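Local coordinates for protein PP1b (Porcine reproductive and respiratory syndrome virus, PDB 6JDR) that probably hydrolyses ATP to unwind RNA and DNA duplexes in the 5' to 3' direction, as the helicase part of the viral replicase polyprotein, at residues A[38-42]-A[51-55]; A[302-306]-A[404-408]. The protein carries 1 engineered substitution. One frame throughout, in Å; residues are numbered along the deposited sequence.

Contact 1: A[38-42]-A[51-55]. With ZN (zinc ion), chain D.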
ATOM      1  N   ILE A  38      33.766 -17.517   5.595  1.00 42.67           N
ATOM      2  CA  ILE A  38      34.857 -18.150   6.332  1.00 43.54           C
ATOM      3  C   ILE A  38      34.288 -19.288   7.175  1.00 44.32           C
ATOM      4  O   ILE A  38      33.437 -19.062   8.034  1.00 43.13           O
ATOM      5  CB  ILE A  38      35.604 -17.160   7.254  1.00 44.10           C
ATOM      6  CG1 ILE A  38      36.097 -15.928   6.472  1.00 43.72           C
ATOM      7  CG2 ILE A  38      36.768 -17.856   7.952  1.00 43.45           C
ATOM      8  CD1 ILE A  38      36.878 -16.249   5.215  1.00 43.55           C
ATOM      9  N   ILE A  39      34.753 -20.506   6.917  1.00 45.01           N
ATOM     10  CA  ILE A  39      34.268 -21.677   7.640  1.00 46.48           C
ATOM     11  C   ILE A  39      35.314 -22.211   8.630  1.00 46.72           C
ATOM     12  O   ILE A  39      36.398 -21.644   8.773  1.00 46.44           O
ATOM     13  CB  ILE A  39      33.776 -22.787   6.676  1.00 47.55           C
ATOM     14  CG1 ILE A  39      34.883 -23.262   5.733  1.00 47.76           C
ATOM     15  CG2 ILE A  39      32.585 -22.286   5.877  1.00 48.33           C
ATOM     16  CD1 ILE A  39      34.560 -24.579   5.062  1.00 47.55           C
ATOM     17  N   TRP A  40      34.942 -23.279   9.329  1.00 47.71           N
ATOM     18  CA  TRP A  40      35.740 -23.913  10.390  1.00 47.35           C
ATOM     19  C   TRP A  40      37.243 -24.071  10.131  1.00 47.07           C
ATOM     20  O   TRP A  40      38.028 -23.938  11.060  1.00 46.95           O
ATOM     21  CB  TRP A  40      35.120 -25.269  10.800  1.00 47.39           C
ATOM     22  CG  TRP A  40      34.698 -26.163   9.660  1.00 46.33           C
ATOM     23  CD1 TRP A  40      35.431 -27.156   9.087  1.00 46.55           C
ATOM     24  CD2 TRP A  40      33.435 -26.150   8.974  1.00 46.65           C
ATOM     25  NE1 TRP A  40      34.712 -27.756   8.079  1.00 47.18           N
ATOM     26  CE2 TRP A  40      33.485 -27.157   7.989  1.00 47.23           C
ATOM     27  CE3 TRP A  40      32.273 -25.376   9.089  1.00 46.33           C
ATOM     28  CZ2 TRP A  40      32.416 -27.416   7.128  1.00 47.33           C
ATOM     29  CZ3 TRP A  40      31.214 -25.629   8.226  1.00 46.46           C
ATOM     30  CH2 TRP A  40      31.294 -26.642   7.260  1.00 46.63           C
ATOM     31  N   CYS A  41      37.650 -24.335   8.891  1.00 48.20           N
ATOM     32  CA  CYS A  41      39.082 -24.451   8.570  1.00 48.50           C
ATOM     33  C   CYS A  41      39.798 -23.103   8.402  1.00 49.09           C
ATOM     34  O   CYS A  41      40.992 -23.069   8.094  1.00 49.36           O
ATOM     35  CB  CYS A  41      39.287 -25.297   7.312  1.00 49.86           C
ATOM     36  SG  CYS A  41      38.665 -24.555   5.782  1.00 51.09           S
ATOM     37  N   GLY A  42      39.078 -21.999   8.593  1.00 48.73           N
ATOM     38  CA  GLY A  42      39.670 -20.664   8.523  1.00 49.38           C
ATOM     39  C   GLY A  42      39.813 -20.107   7.116  1.00 49.55           C
ATOM     40  O   GLY A  42      40.445 -19.071   6.923  1.00 49.62           O
ATOM     41  N   SER A  51      42.265 -28.826   2.243  1.00 61.16           N
ATOM     42  CA  SER A  51      41.408 -29.940   1.832  1.00 61.37           C
ATOM     43  C   SER A  51      39.998 -29.870   2.430  1.00 59.18           C
ATOM     44  O   SER A  51      39.073 -30.478   1.899  1.00 58.90           O
ATOM     45  CB  SER A  51      42.070 -31.289   2.156  1.00 63.02           C
ATOM     46  OG  SER A  51      42.473 -31.368   3.512  1.00 64.11           O
ATOM     47  N   GLU A  52      39.839 -29.124   3.521  1.00 59.09           N
ATOM     48  CA  GLU A  52      38.538 -28.976   4.172  1.00 61.19           C
ATOM     49  C   GLU A  52      37.598 -28.036   3.405  1.00 61.21           C
ATOM     50  O   GLU A  52      36.377 -28.180   3.487  1.00 57.68           O
ATOM     51  CB  GLU A  52      38.720 -28.469   5.606  1.00 62.03           C
ATOM     52  CG  GLU A  52      37.478 -28.584   6.481  1.00 63.90           C
ATOM     53  CD  GLU A  52      36.997 -30.015   6.650  1.00 66.26           C
ATOM     54  OE1 GLU A  52      37.840 -30.905   6.895  1.00 69.17           O
ATOM     55  OE2 GLU A  52      35.773 -30.250   6.544  1.00 67.92           O
ATOM     56  N   CYS A  53      38.172 -27.075   2.676  1.00 61.28           N
ATOM     57  CA  CYS A  53      37.395 -26.119   1.884  1.00 61.71           C
ATOM     58  C   CYS A  53      37.413 -26.451   0.382  1.00 64.34           C
ATOM     59  O   CYS A  53      37.160 -25.578  -0.454  1.00 61.72           O
ATOM     60  CB  CYS A  53      37.915 -24.696   2.124  1.00 59.64           C
ATOM     61  SG  CYS A  53      39.676 -24.457   1.776  1.00 59.98           S
ATOM     62  N   GLU A  54      37.716 -27.706   0.044  1.00 66.19           N
ATOM     63  CA  GLU A  54      37.704 -28.161  -1.354  1.00 66.75           C
ATOM     64  C   GLU A  54      36.307 -28.450  -1.920  1.00 64.74           C
ATOM     65  O   GLU A  54      36.086 -28.244  -3.116  1.00 64.67           O
ATOM     66  CB  GLU A  54      38.613 -29.384  -1.546  1.00 69.06           C
ATOM     67  CG  GLU A  54      40.063 -29.021  -1.839  1.00 71.97           C
ATOM     68  CD  GLU A  54      40.995 -30.219  -1.843  1.00 74.45           C
ATOM     69  OE1 GLU A  54      40.520 -31.356  -2.063  1.00 75.45           O
ATOM     70  OE2 GLU A  54      42.209 -30.021  -1.623  1.00 77.11           O
ATOM     71  N   PRO A  55      35.365 -28.938  -1.085  1.00 61.24           N
ATOM     72  CA  PRO A  55      34.006 -29.133  -1.601  1.00 61.36           C
ATOM     73  C   PRO A  55      33.441 -27.838  -2.199  1.00 61.91           C
ATOM     74  O   PRO A  55      33.468 -26.804  -1.534  1.00 61.68           O
ATOM     75  CB  PRO A  55      33.211 -29.557  -0.362  1.00 60.68           C
ATOM     76  CG  PRO A  55      34.219 -30.182   0.534  1.00 61.20           C
ATOM     77  CD  PRO A  55      35.504 -29.437   0.295  1.00 61.25           C
TER
HETATM   78 ZN    ZN D 503      40.180 -24.557   4.257  1.00 53.08          ZN

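Contact 2: A[302-306]-A[404-408]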
ATOM      1  N   THR A 302     -22.616  10.597  -3.933  1.00 66.86           N
ATOM      2  CA  THR A 302     -24.030  10.440  -4.248  1.00 65.00           C
ATOM      3  C   THR A 302     -24.800  10.572  -2.943  1.00 65.57           C
ATOM      4  O   THR A 302     -24.461   9.921  -1.954  1.00 66.61           O
ATOM      5  CB  THR A 302     -24.310   9.066  -4.880  1.00 63.62           C
ATOM      6  OG1 THR A 302     -23.472   8.887  -6.028  1.00 61.75           O
ATOM      7  CG2 THR A 302     -25.772   8.941  -5.301  1.00 64.09           C
ATOM      8  N   ARG A 303     -25.824  11.421  -2.935  1.00 67.64           N
ATOM      9  CA  ARG A 303     -26.598  11.683  -1.722  1.00 69.69           C
ATOM     10  C   ARG A 303     -27.498  10.498  -1.378  1.00 65.90           C
ATOM     11  O   ARG A 303     -28.088   9.880  -2.262  1.00 61.63           O
ATOM     12  CB  ARG A 303     -27.443  12.951  -1.889  1.00 74.20           C
ATOM     13  CG  ARG A 303     -28.129  13.422  -0.614  1.00 78.26           C
ATOM     14  CD  ARG A 303     -28.991  14.648  -0.868  1.00 82.48           C
ATOM     15  NE  ARG A 303     -28.190  15.853  -1.088  1.00 86.31           N
ATOM     16  CZ  ARG A 303     -28.684  17.040  -1.441  1.00 88.26           C
ATOM     17  NH1 ARG A 303     -29.990  17.208  -1.628  1.00 87.57           N
ATOM     18  NH2 ARG A 303     -27.864  18.071  -1.614  1.00 90.09           N
ATOM     19  N   VAL A 304     -27.589  10.191  -0.088  1.00 64.91           N
ATOM     20  CA  VAL A 304     -28.461   9.131   0.402  1.00 66.43           C
ATOM     21  C   VAL A 304     -29.290   9.672   1.561  1.00 68.60           C
ATOM     22  O   VAL A 304     -28.742  10.115   2.574  1.00 69.21           O
ATOM     23  CB  VAL A 304     -27.656   7.897   0.859  1.00 66.30           C
ATOM     24  CG1 VAL A 304     -28.583   6.836   1.445  1.00 66.40           C
ATOM     25  CG2 VAL A 304     -26.849   7.331  -0.302  1.00 65.39           C
ATOM     26  N   THR A 305     -30.612   9.631   1.401  1.00 70.36           N
ATOM     27  CA  THR A 305     -31.538  10.197   2.375  1.00 69.69           C
ATOM     28  C   THR A 305     -32.636   9.188   2.699  1.00 69.28           C
ATOM     29  O   THR A 305     -33.264   8.651   1.790  1.00 68.50           O
ATOM     30  CB  THR A 305     -32.189  11.483   1.826  1.00 70.36           C
ATOM     31  OG1 THR A 305     -31.229  12.231   1.067  1.00 68.65           O
ATOM     32  CG2 THR A 305     -32.729  12.342   2.961  1.00 71.14           C
ATOM     33  N   TYR A 306     -32.857   8.939   3.990  1.00 69.66           N
ATOM     34  CA  TYR A 306     -33.898   8.013   4.448  1.00 70.27           C
ATOM     35  C   TYR A 306     -35.157   8.765   4.877  1.00 72.43           C
ATOM     36  O   TYR A 306     -35.252   9.245   6.010  1.00 74.43           O
ATOM     37  CB  TYR A 306     -33.378   7.137   5.592  1.00 69.73           C
ATOM     38  CG  TYR A 306     -32.455   6.035   5.122  1.00 70.61           C
ATOM     39  CD1 TYR A 306     -32.911   4.724   4.990  1.00 69.90           C
ATOM     40  CD2 TYR A 306     -31.130   6.305   4.790  1.00 70.07           C
ATOM     41  CE1 TYR A 306     -32.069   3.714   4.551  1.00 68.87           C
ATOM     42  CE2 TYR A 306     -30.282   5.301   4.350  1.00 69.35           C
ATOM     43  CZ  TYR A 306     -30.755   4.007   4.231  1.00 69.26           C
ATOM     44  OH  TYR A 306     -29.909   3.012   3.794  1.00 66.93           O
ATOM     45  N   ASP A 404     -32.637  21.777  -1.805  1.00114.46           N
ATOM     46  CA  ASP A 404     -31.361  22.268  -1.286  1.00114.52           C
ATOM     47  C   ASP A 404     -30.626  21.188  -0.493  1.00111.73           C
ATOM     48  O   ASP A 404     -31.133  20.079  -0.321  1.00111.52           O
ATOM     49  CB  ASP A 404     -31.583  23.512  -0.414  1.00116.46           C
ATOM     50  CG  ASP A 404     -32.263  23.193   0.909  1.00117.99           C
ATOM     51  OD1 ASP A 404     -33.192  22.359   0.919  1.00120.50           O
ATOM     52  OD2 ASP A 404     -31.867  23.780   1.939  1.00117.82           O
ATOM     53  N   ARG A 405     -29.432  21.533  -0.014  1.00109.56           N
ATOM     54  CA  ARG A 405     -28.594  20.632   0.786  1.00107.64           C
ATOM     55  C   ARG A 405     -29.303  19.967   1.974  1.00107.50           C
ATOM     56  O   ARG A 405     -28.942  18.854   2.360  1.00109.04           O
ATOM     57  CB  ARG A 405     -27.340  21.367   1.278  1.00108.18           C
ATOM     58  CG  ARG A 405     -27.601  22.580   2.164  1.00107.69           C
ATOM     59  CD  ARG A 405     -26.298  23.236   2.593  1.00107.01           C
ATOM     60  NE  ARG A 405     -25.602  22.462   3.619  1.00107.73           N
ATOM     61  CZ  ARG A 405     -24.398  22.755   4.110  1.00107.06           C
ATOM     62  NH1 ARG A 405     -23.721  23.815   3.673  1.00106.66           N
ATOM     63  NH2 ARG A 405     -23.862  21.978   5.046  1.00106.57           N
ATOM     64  N   ASN A 406     -30.295  20.645   2.552  1.00106.58           N
ATOM     65  CA  ASN A 406     -31.079  20.087   3.663  1.00106.90           C
ATOM     66  C   ASN A 406     -32.383  19.394   3.233  1.00105.87           C
ATOM     67  O   ASN A 406     -33.257  19.147   4.067  1.00103.11           O
ATOM     68  CB  ASN A 406     -31.378  21.185   4.692  1.00106.64           C
ATOM     69  CG  ASN A 406     -30.132  21.660   5.418  1.00106.35           C
ATOM     70  OD1 ASN A 406     -29.437  20.869   6.057  1.00104.97           O
ATOM     71  ND2 ASN A 406     -29.846  22.956   5.334  1.00106.15           N
ATOM     72  N   ASN A 407     -32.501  19.066   1.944  1.00106.77           N
ATOM     73  CA  ASN A 407     -33.681  18.381   1.396  1.00107.61           C
ATOM     74  C   ASN A 407     -34.997  19.117   1.670  1.00110.14           C
ATOM     75  O   ASN A 407     -35.951  18.536   2.194  1.00113.09           O
ATOM     76  CB  ASN A 407     -33.761  16.931   1.901  1.00106.30           C
ATOM     77  CG  ASN A 407     -32.611  16.072   1.405  1.00103.41           C
ATOM     78  OD1 ASN A 407     -32.313  16.046   0.211  1.00101.30           O
ATOM     79  ND2 ASN A 407     -31.967  15.354   2.319  1.00101.43           N
ATOM     80  N   ARG A 408     -35.026  20.399   1.316  1.00111.22           N
ATOM     81  CA  ARG A 408     -36.238  21.210   1.387  1.00109.98           C
ATOM     82  C   ARG A 408     -36.593  21.673  -0.020  1.00111.10           C
ATOM     83  O   ARG A 408     -35.729  22.153  -0.755  1.00109.82           O
ATOM     84  CB  ARG A 408     -36.024  22.416   2.302  1.00109.39           C
TER

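Contact 1: A[38-42]-A[51-55]
A shared zinc ion joins these two loop segments in the N-terminal zinc-binding domain of the arterivirus helicase. C41 SG lies 2.1 Å and C53 SG 2.5 Å from ZN; H43 and C50 supply the other two ligands, so the site has three cysteines and one histidine, with C50 and C53 forming its CxxC pair. No helix or strand runs between the segments. A type I beta turn from I39 to G42, closed by G42 N to I39 O at 2.7 Å, places C41 third, its CA-to-CB bond directed at 51-55 and its SG on the zinc. Beside the metal, C41 CB packs on E52 CB at 3.6 Å and C41 SG on C53 CB at 3.7 Å. I39 reaches across, its CD1 4.5 Å from C53 CB, and also touches T29, H30 and A45. On the solvent-exposed side, W40 NE1 donates a nearly straight hydrogen bond to E52 OE2 (3.1 Å, 172°), near the plane of the indole. With about 200 Å² buried, one hydrogen bond across and little apolar packing between the segments, zinc coordination is probably what chiefly holds them together.

Contact 2: A[302-306]-A[404-408]
R303 reaches from an edge strand to a surface turn, and its guanidinium is the polar centre of this contact. R303 NH1 makes two weak hydrogen bonds to the turn: to D404 O at 3.4 Å (128°) and to N407 OD1 at 3.2 Å (130°). Its strongest partner lies outside both segments: NH2 is hydrogen-bonded to T388 O, and also to V390 O; NE is satisfied too. One face of the guanidinium is overlaid by R405 O, and R303 NH2 sits 3.6 Å from R405 CA. D404 O serves twice, since it also accepts N407 N at 2.8 Å, closing the type I beta turn from D404 to N407. D404 OD1 also accepts R408 N at 2.7 Å, while D404 N donates to R408 O at 3.3 Å, so the turn at 404-408 is braced by bonds of its own. Strand 303-307 is an outermost strand of the five-stranded parallel sheet that forms the second RecA-like domain of a superfamily 1 helicase; R303 and T305 pair through their backbones with strand 367-371, and V304 has a backbone hydrogen bond with K386. With its CA-to-CB bond directed at the turn, T305 brings CG2 to 3.2 Å from N407 ND2, a tight approach. N407 takes a positive phi of 56° as the turn ends, and its side chain also rests on F369 of the neighbouring strand.

Contact 1 and contact 2 mark opposite sides of an elongated molecule: they lie about 79 Å apart between centres and about 64 Å between nearest atoms, and they do not touch. The centre of contact 1 is about 45 Å, that of contact 2 about 34 Å, from the centre of the chain. Along the sequence they follow in series, 38-42/51-55 closing before 302-306/404-408 opens. The probable P-loop of the helicase core, expected to bind ATP, belongs to the first RecA-like domain, in neither contact. The two also differ in chemistry: the first is built around a bound metal, the second around one arginine and away from the annotated metal sites.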